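Local atomic coordinates of manganese-dependent inorganic pyrophosphatase (Methanocaldococcus jannaschii, PDB entry 2EB0), a protein that hydrolyses diphosphate to two phosphates as a manganese-dependent family II inorganic pyrophosphatase, with two manganese ions per subunit. Residues 98-103 against 123-128; 108-113 against 138-143; 228-233 against 260-265. All blocks are in the same frame, centred on the assembly; numbering follows the deposited sequence.

Contact 1. Residues 98-103 against 123-128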
# COMPACT_ATOMS: atom_id res chain seq x y z
N PRO B 98 5.53 0.78 10.01
CA PRO B 98 4.43 -0.09 9.57
C PRO B 98 3.11 0.56 9.94
O PRO B 98 2.95 1.11 11.03
CB PRO B 98 4.68 -1.38 10.34
CG PRO B 98 6.18 -1.43 10.37
CD PRO B 98 6.53 0.00 10.76
N ILE B 99 2.15 0.47 9.03
CA ILE B 99 0.85 1.09 9.21
C ILE B 99 -0.26 0.19 8.71
O ILE B 99 -0.01 -0.74 7.94
CB ILE B 99 0.84 2.42 8.42
CG1 ILE B 99 1.21 3.57 9.35
CG2 ILE B 99 -0.48 2.63 7.70
CD1 ILE B 99 1.53 4.85 8.64
N LEU B 100 -1.48 0.44 9.16
CA LEU B 100 -2.61 -0.33 8.66
C LEU B 100 -2.86 0.31 7.29
O LEU B 100 -3.10 1.52 7.18
CB LEU B 100 -3.85 -0.15 9.52
CG LEU B 100 -5.15 -0.59 8.84
CD1 LEU B 100 -5.18 -2.09 8.64
CD2 LEU B 100 -6.32 -0.16 9.68
N TYR B 101 -2.77 -0.49 6.24
CA TYR B 101 -2.98 0.02 4.90
C TYR B 101 -3.92 -0.93 4.19
O TYR B 101 -3.61 -2.11 4.05
CB TYR B 101 -1.65 0.10 4.15
CG TYR B 101 -1.70 0.97 2.93
CD1 TYR B 101 -2.61 0.72 1.90
CD2 TYR B 101 -0.84 2.06 2.79
CE1 TYR B 101 -2.68 1.53 0.78
CE2 TYR B 101 -0.90 2.87 1.67
CZ TYR B 101 -1.82 2.61 0.67
OH TYR B 101 -1.87 3.41 -0.44
N TYR B 102 -5.06 -0.42 3.74
CA TYR B 102 -6.02 -1.27 3.05
C TYR B 102 -6.61 -0.57 1.83
O TYR B 102 -7.39 0.39 1.96
CB TYR B 102 -7.13 -1.70 4.01
CG TYR B 102 -8.10 -2.69 3.41
CD1 TYR B 102 -7.65 -3.78 2.66
CD2 TYR B 102 -9.48 -2.55 3.60
CE1 TYR B 102 -8.54 -4.69 2.11
CE2 TYR B 102 -10.38 -3.47 3.05
CZ TYR B 102 -9.90 -4.53 2.31
OH TYR B 102 -10.78 -5.43 1.75
N ALA B 103 -6.22 -1.04 0.65
CA ALA B 103 -6.73 -0.48 -0.60
C ALA B 103 -7.11 -1.58 -1.60
O ALA B 103 -6.38 -2.55 -1.80
CB ALA B 103 -5.69 0.47 -1.22
N ASP B 123 -14.02 -4.68 12.16
CA ASP B 123 -13.02 -4.67 13.23
C ASP B 123 -11.62 -4.95 12.70
O ASP B 123 -10.63 -4.76 13.40
CB ASP B 123 -13.40 -5.69 14.31
CG ASP B 123 -13.58 -7.09 13.76
OD1 ASP B 123 -14.19 -7.24 12.67
OD2 ASP B 123 -13.13 -8.05 14.42
N LEU B 124 -11.53 -5.41 11.45
CA LEU B 124 -10.24 -5.67 10.82
C LEU B 124 -9.43 -4.39 10.68
O LEU B 124 -8.19 -4.43 10.67
CB LEU B 124 -10.42 -6.30 9.44
CG LEU B 124 -10.52 -7.83 9.34
CD1 LEU B 124 -10.87 -8.23 7.91
CD2 LEU B 124 -9.21 -8.47 9.76
N ILE B 125 -10.12 -3.25 10.56
CA ILE B 125 -9.41 -1.98 10.43
C ILE B 125 -9.62 -1.07 11.63
O ILE B 125 -9.32 0.12 11.57
CB ILE B 125 -9.80 -1.22 9.13
CG1 ILE B 125 -11.26 -0.80 9.16
CG2 ILE B 125 -9.52 -2.10 7.92
CD1 ILE B 125 -11.69 -0.03 7.92
N GLY B 126 -10.13 -1.64 12.72
CA GLY B 126 -10.36 -0.86 13.92
C GLY B 126 -11.82 -0.61 14.25
O GLY B 126 -12.12 -0.07 15.31
N GLY B 127 -12.72 -1.01 13.36
CA GLY B 127 -14.15 -0.82 13.56
C GLY B 127 -14.67 -1.35 14.88
O GLY B 127 -14.09 -2.26 15.46
N LYS B 128 -15.78 -0.79 15.36
CA LYS B 128 -16.36 -1.20 16.63
C LYS B 128 -17.69 -1.94 16.51
O LYS B 128 -18.54 -1.85 17.39
CB LYS B 128 -16.55 0.02 17.54
CG LYS B 128 -15.31 0.90 17.66
CD LYS B 128 -14.11 0.13 18.18
CE LYS B 128 -12.87 1.01 18.23
NZ LYS B 128 -11.69 0.26 18.74

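Contact 2. Residues 108-113 against 138-143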
# COMPACT_ATOMS: atom_id res chain seq x y z
N SER B 108 -14.90 2.77 -5.46
CA SER B 108 -14.83 3.82 -4.45
C SER B 108 -14.38 3.32 -3.10
O SER B 108 -14.44 2.12 -2.81
CB SER B 108 -16.21 4.46 -4.26
OG SER B 108 -17.07 3.59 -3.54
N THR B 109 -13.93 4.26 -2.28
CA THR B 109 -13.48 3.93 -0.93
C THR B 109 -14.70 3.43 -0.15
O THR B 109 -14.57 2.56 0.73
CB THR B 109 -12.90 5.17 -0.24
OG1 THR B 109 -11.80 5.68 -1.02
CG2 THR B 109 -12.41 4.82 1.16
N ALA B 110 -15.87 3.96 -0.48
CA ALA B 110 -17.11 3.57 0.18
C ALA B 110 -17.38 2.07 -0.01
O ALA B 110 -17.83 1.39 0.91
CB ALA B 110 -18.28 4.40 -0.36
N THR B 111 -17.10 1.57 -1.21
CA THR B 111 -17.28 0.16 -1.52
C THR B 111 -16.44 -0.70 -0.59
O THR B 111 -16.92 -1.70 -0.05
CB THR B 111 -16.87 -0.15 -2.98
OG1 THR B 111 -17.67 0.62 -3.87
CG2 THR B 111 -17.06 -1.63 -3.31
N VAL B 112 -15.18 -0.32 -0.41
CA VAL B 112 -14.27 -1.05 0.47
C VAL B 112 -14.81 -1.14 1.90
O VAL B 112 -14.78 -2.19 2.53
CB VAL B 112 -12.90 -0.35 0.55
CG1 VAL B 112 -11.97 -1.14 1.47
CG2 VAL B 112 -12.30 -0.22 -0.82
N ILE B 113 -15.29 -0.00 2.41
CA ILE B 113 -15.82 0.07 3.76
C ILE B 113 -17.08 -0.76 3.92
O ILE B 113 -17.25 -1.46 4.93
CB ILE B 113 -16.11 1.54 4.14
CG1 ILE B 113 -14.80 2.32 4.16
CG2 ILE B 113 -16.79 1.61 5.51
CD1 ILE B 113 -14.98 3.80 4.44
N GLY B 138 -26.92 5.56 3.26
CA GLY B 138 -27.23 6.42 2.14
C GLY B 138 -26.00 7.15 1.62
O GLY B 138 -25.88 7.36 0.42
N LEU B 139 -25.09 7.54 2.52
CA LEU B 139 -23.88 8.23 2.10
C LEU B 139 -22.96 7.30 1.33
O LEU B 139 -22.38 7.68 0.32
CB LEU B 139 -23.09 8.79 3.29
CG LEU B 139 -23.68 9.85 4.21
CD1 LEU B 139 -22.53 10.37 5.07
CD2 LEU B 139 -24.31 11.00 3.43
N LEU B 140 -22.81 6.08 1.84
CA LEU B 140 -21.96 5.10 1.19
C LEU B 140 -22.50 4.83 -0.20
O LEU B 140 -21.75 4.70 -1.17
CB LEU B 140 -21.92 3.80 1.99
CG LEU B 140 -21.25 3.82 3.36
CD1 LEU B 140 -21.23 2.39 3.93
CD2 LEU B 140 -19.83 4.38 3.24
N LEU B 141 -23.83 4.74 -0.28
CA LEU B 141 -24.51 4.50 -1.54
C LEU B 141 -24.20 5.64 -2.50
O LEU B 141 -23.83 5.42 -3.64
CB LEU B 141 -26.03 4.44 -1.32
CG LEU B 141 -26.86 4.40 -2.60
CD1 LEU B 141 -26.35 3.30 -3.53
CD2 LEU B 141 -28.32 4.15 -2.24
N SER B 142 -24.37 6.86 -2.01
CA SER B 142 -24.11 8.05 -2.82
C SER B 142 -22.65 8.07 -3.29
O SER B 142 -22.36 8.39 -4.44
CB SER B 142 -24.41 9.31 -2.01
OG SER B 142 -25.70 9.24 -1.44
N ALA B 143 -21.75 7.72 -2.39
CA ALA B 143 -20.33 7.70 -2.70
C ALA B 143 -20.04 6.73 -3.84
O ALA B 143 -19.30 7.06 -4.76
CB ALA B 143 -19.52 7.31 -1.46

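Contact 3. Residues 228-233 against 260-265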
# COMPACT_ATOMS: atom_id res chain seq x y z
N SER B 228 -18.17 26.26 -24.03
CA SER B 228 -18.25 27.70 -24.23
C SER B 228 -17.34 28.44 -23.24
O SER B 228 -17.19 29.66 -23.31
CB SER B 228 -19.69 28.18 -24.06
OG SER B 228 -20.16 27.99 -22.74
N LYS B 229 -16.75 27.69 -22.31
CA LYS B 229 -15.86 28.26 -21.31
C LYS B 229 -14.46 27.66 -21.48
O LYS B 229 -13.52 28.05 -20.81
CB LYS B 229 -16.38 27.95 -19.91
CG LYS B 229 -17.74 28.56 -19.61
CD LYS B 229 -18.27 28.09 -18.26
CE LYS B 229 -19.66 28.63 -17.98
NZ LYS B 229 -20.26 28.04 -16.75
N LYS B 230 -14.35 26.70 -22.40
CA LYS B 230 -13.09 26.01 -22.69
C LYS B 230 -11.90 26.97 -22.84
O LYS B 230 -10.84 26.76 -22.25
CB LYS B 230 -13.24 25.18 -23.96
CG LYS B 230 -12.18 24.10 -24.15
CD LYS B 230 -12.22 23.50 -25.55
CE LYS B 230 -13.61 22.98 -25.92
NZ LYS B 230 -14.09 21.90 -25.02
N GLU B 231 -12.10 28.02 -23.64
CA GLU B 231 -11.08 29.02 -23.89
C GLU B 231 -10.60 29.67 -22.60
O GLU B 231 -9.42 29.64 -22.27
CB GLU B 231 -11.64 30.09 -24.84
CG GLU B 231 -10.70 31.23 -25.15
CD GLU B 231 -11.34 32.26 -26.07
OE1 GLU B 231 -10.69 33.28 -26.39
OE2 GLU B 231 -12.50 32.05 -26.48
N ASP B 232 -11.54 30.25 -21.85
CA ASP B 232 -11.20 30.90 -20.60
C ASP B 232 -10.55 29.92 -19.63
O ASP B 232 -9.60 30.29 -18.93
CB ASP B 232 -12.45 31.51 -19.95
CG ASP B 232 -13.06 32.62 -20.79
OD1 ASP B 232 -12.30 33.52 -21.22
OD2 ASP B 232 -14.29 32.59 -21.00
N ILE B 233 -11.06 28.69 -19.60
CA ILE B 233 -10.51 27.66 -18.72
C ILE B 233 -9.05 27.39 -19.08
O ILE B 233 -8.19 27.28 -18.20
CB ILE B 233 -11.32 26.33 -18.81
CG1 ILE B 233 -12.69 26.51 -18.15
CG2 ILE B 233 -10.56 25.21 -18.12
CD1 ILE B 233 -13.58 25.30 -18.23
N GLY B 260 -16.62 9.62 -22.50
CA GLY B 260 -15.32 9.98 -23.03
C GLY B 260 -14.89 11.31 -22.45
O GLY B 260 -15.68 12.00 -21.81
N SER B 261 -13.64 11.70 -22.66
CA SER B 261 -13.17 12.96 -22.12
C SER B 261 -12.35 13.77 -23.10
O SER B 261 -11.53 13.22 -23.83
CB SER B 261 -12.33 12.72 -20.87
OG SER B 261 -13.09 12.10 -19.85
N GLU B 262 -12.58 15.07 -23.12
CA GLU B 262 -11.81 15.95 -23.97
C GLU B 262 -10.68 16.39 -23.06
O GLU B 262 -10.92 17.02 -22.03
CB GLU B 262 -12.60 17.19 -24.40
CG GLU B 262 -11.88 18.02 -25.44
CD GLU B 262 -12.52 19.38 -25.69
OE1 GLU B 262 -13.77 19.45 -25.75
OE2 GLU B 262 -11.78 20.37 -25.83
N ALA B 263 -9.45 16.04 -23.41
CA ALA B 263 -8.33 16.42 -22.58
C ALA B 263 -7.68 17.72 -23.02
O ALA B 263 -7.33 17.87 -24.19
CB ALA B 263 -7.29 15.31 -22.58
N LEU B 264 -7.55 18.66 -22.09
CA LEU B 264 -6.89 19.93 -22.37
C LEU B 264 -5.46 19.71 -21.91
O LEU B 264 -5.24 19.27 -20.77
CB LEU B 264 -7.52 21.07 -21.57
CG LEU B 264 -9.01 21.37 -21.76
CD1 LEU B 264 -9.35 22.65 -21.00
CD2 LEU B 264 -9.34 21.53 -23.23
N VAL B 265 -4.49 20.00 -22.77
CA VAL B 265 -3.10 19.76 -22.42
C VAL B 265 -2.26 21.03 -22.32
O VAL B 265 -2.15 21.80 -23.27
CB VAL B 265 -2.45 18.80 -23.44
CG1 VAL B 265 -1.04 18.43 -22.99
CG2 VAL B 265 -3.31 17.54 -23.56

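Contact 1. Residues 98-103 against 123-128
The Y102 ring meets I125 obliquely. Its CD2 lies 4.3 Å from I125 CG2. V112 and L116 of helix 109-118 also pack on this ring, and L116 backs I125 as well. Y102 and L124 of the second subunit touch the same ring from across the dimer interface. The ring of Y101 has A103 CB at its edge, in plane. Most of the contact is made by L100 and I125. L100 CG is anti to the backbone N (chi1 163°), and CD2 reaches the 123-128 segment. There CD2 sits 3.7 Å from I125 CB and 3.6 Å from I125 O. L100 CD1 lies more loosely, 4.3 Å from L124 O. I125 CG2 lies 4.1 Å from L100 CD2, so this one methyl meets both strand residues. Strand 100-103 is the outermost strand of the parallel sheet of the DHH domain within this chain. It pairs antiparallel with a strand of the second subunit, so the sheet runs through the dimer. Side-chain packing, part of it against backbone carbonyls, joins 98-103 to 123-128, which implies that shape rather than directed bonding holds them.

Contact 2. Residues 108-113 against 138-143
S108, whose CB lies 4.1 Å from A143 O across the contact, donates from OG to T111 OG1 at 3.0 Å. D160 OD1 of helix 158-171 also bonds that threonine oxygen, which is thus gripped by two groups. S108 holds the N-cap position of helix 109-118. Its chi1 of 75° sets OG between the backbone N and the carbonyl carbon, in reach of T111. On the other helix, G138 O accepts two bonds from S142. The OG comes at 2.7 Å, tilted 31° from the carbonyl plane. The backbone N comes from the opposite face at 2.9 Å. The two helices meet at alanines. A110 CB stands 3.3 Å from A143 CB, tighter than usual carbon contact. It also lies 3.6 Å from L140 O. L140 lays CD2 alongside, 3.9 Å from A110 CB. With only a methyl at A110, its CA comes 5.2 Å from L140 CA. The start of helix 109-118 faces the metal site. T109 N and A110 N bond the carboxylate of D13, and T109 OG1 bonds D66; both acids are manganese ligands in this structure. The chemistry implies a second-shell role: the helix N-terminus probably helps hold D13 in place, and the close alanine packing probably helps set where that helix end lies.

Contact 3. Residues 228-233 against 260-265
K230 and E262 form a salt bridge between a helix and the mixed sheet of the DHHA2 domain. Helix 230-243 belongs to the beta-alpha-beta crossover that joins the parallel strands 211-220 and 248-255. E262 lies on strand 260-267, next to strand 248-255. K230 NZ bonds E262 OE1 at 2.6 Å, on the syn side and 26° out of the carboxylate plane. E262 OE2 is also near, 2.9 Å from the same NZ. The lysine chain folds at chi3 (-54°) and chi4 (-61°), bringing CD and CE beside OE2 and NZ to the carboxylate oxygens. Its CG lies 3.9 Å from L264 CD2, so the same side chain is apolar at its root and charged at its end. A methionine in place of K230 would probably leave the E262 carboxylate without its charged mate. One turn on, I233 crosses L264 at about a right angle, with L264 CD1 4.0 Å from I233 CG2. Further out, P195 and I199 of helix 195-201 pack on I233. I253 touches both K230 and E262, and a weak hydrogen bond joins S284 OG and E262 OE2.

Contacts 1 and 2 interlock along the chain: 98-103 and 108-113 come first, then their partners 123-128 and 138-143. Their centres are 17 Å apart, and they touch where Y102 CE2 meets V112 CG1 at 3.2 Å. Both belong to the DHH domain. Helix 109-118 follows strand 100-103 directly. Contact 3 comes later in the chain, in the DHHA2 domain and its separate mixed sheet. Its centre is about 40 Å from that of contact 1 and 29 Å from that of contact 2, on the opposite side of the chain's centre. Contacts 1 and 2 thus tie the subunit interface to the metal site within one domain, while contact 3 separately joins helix to sheet in the other.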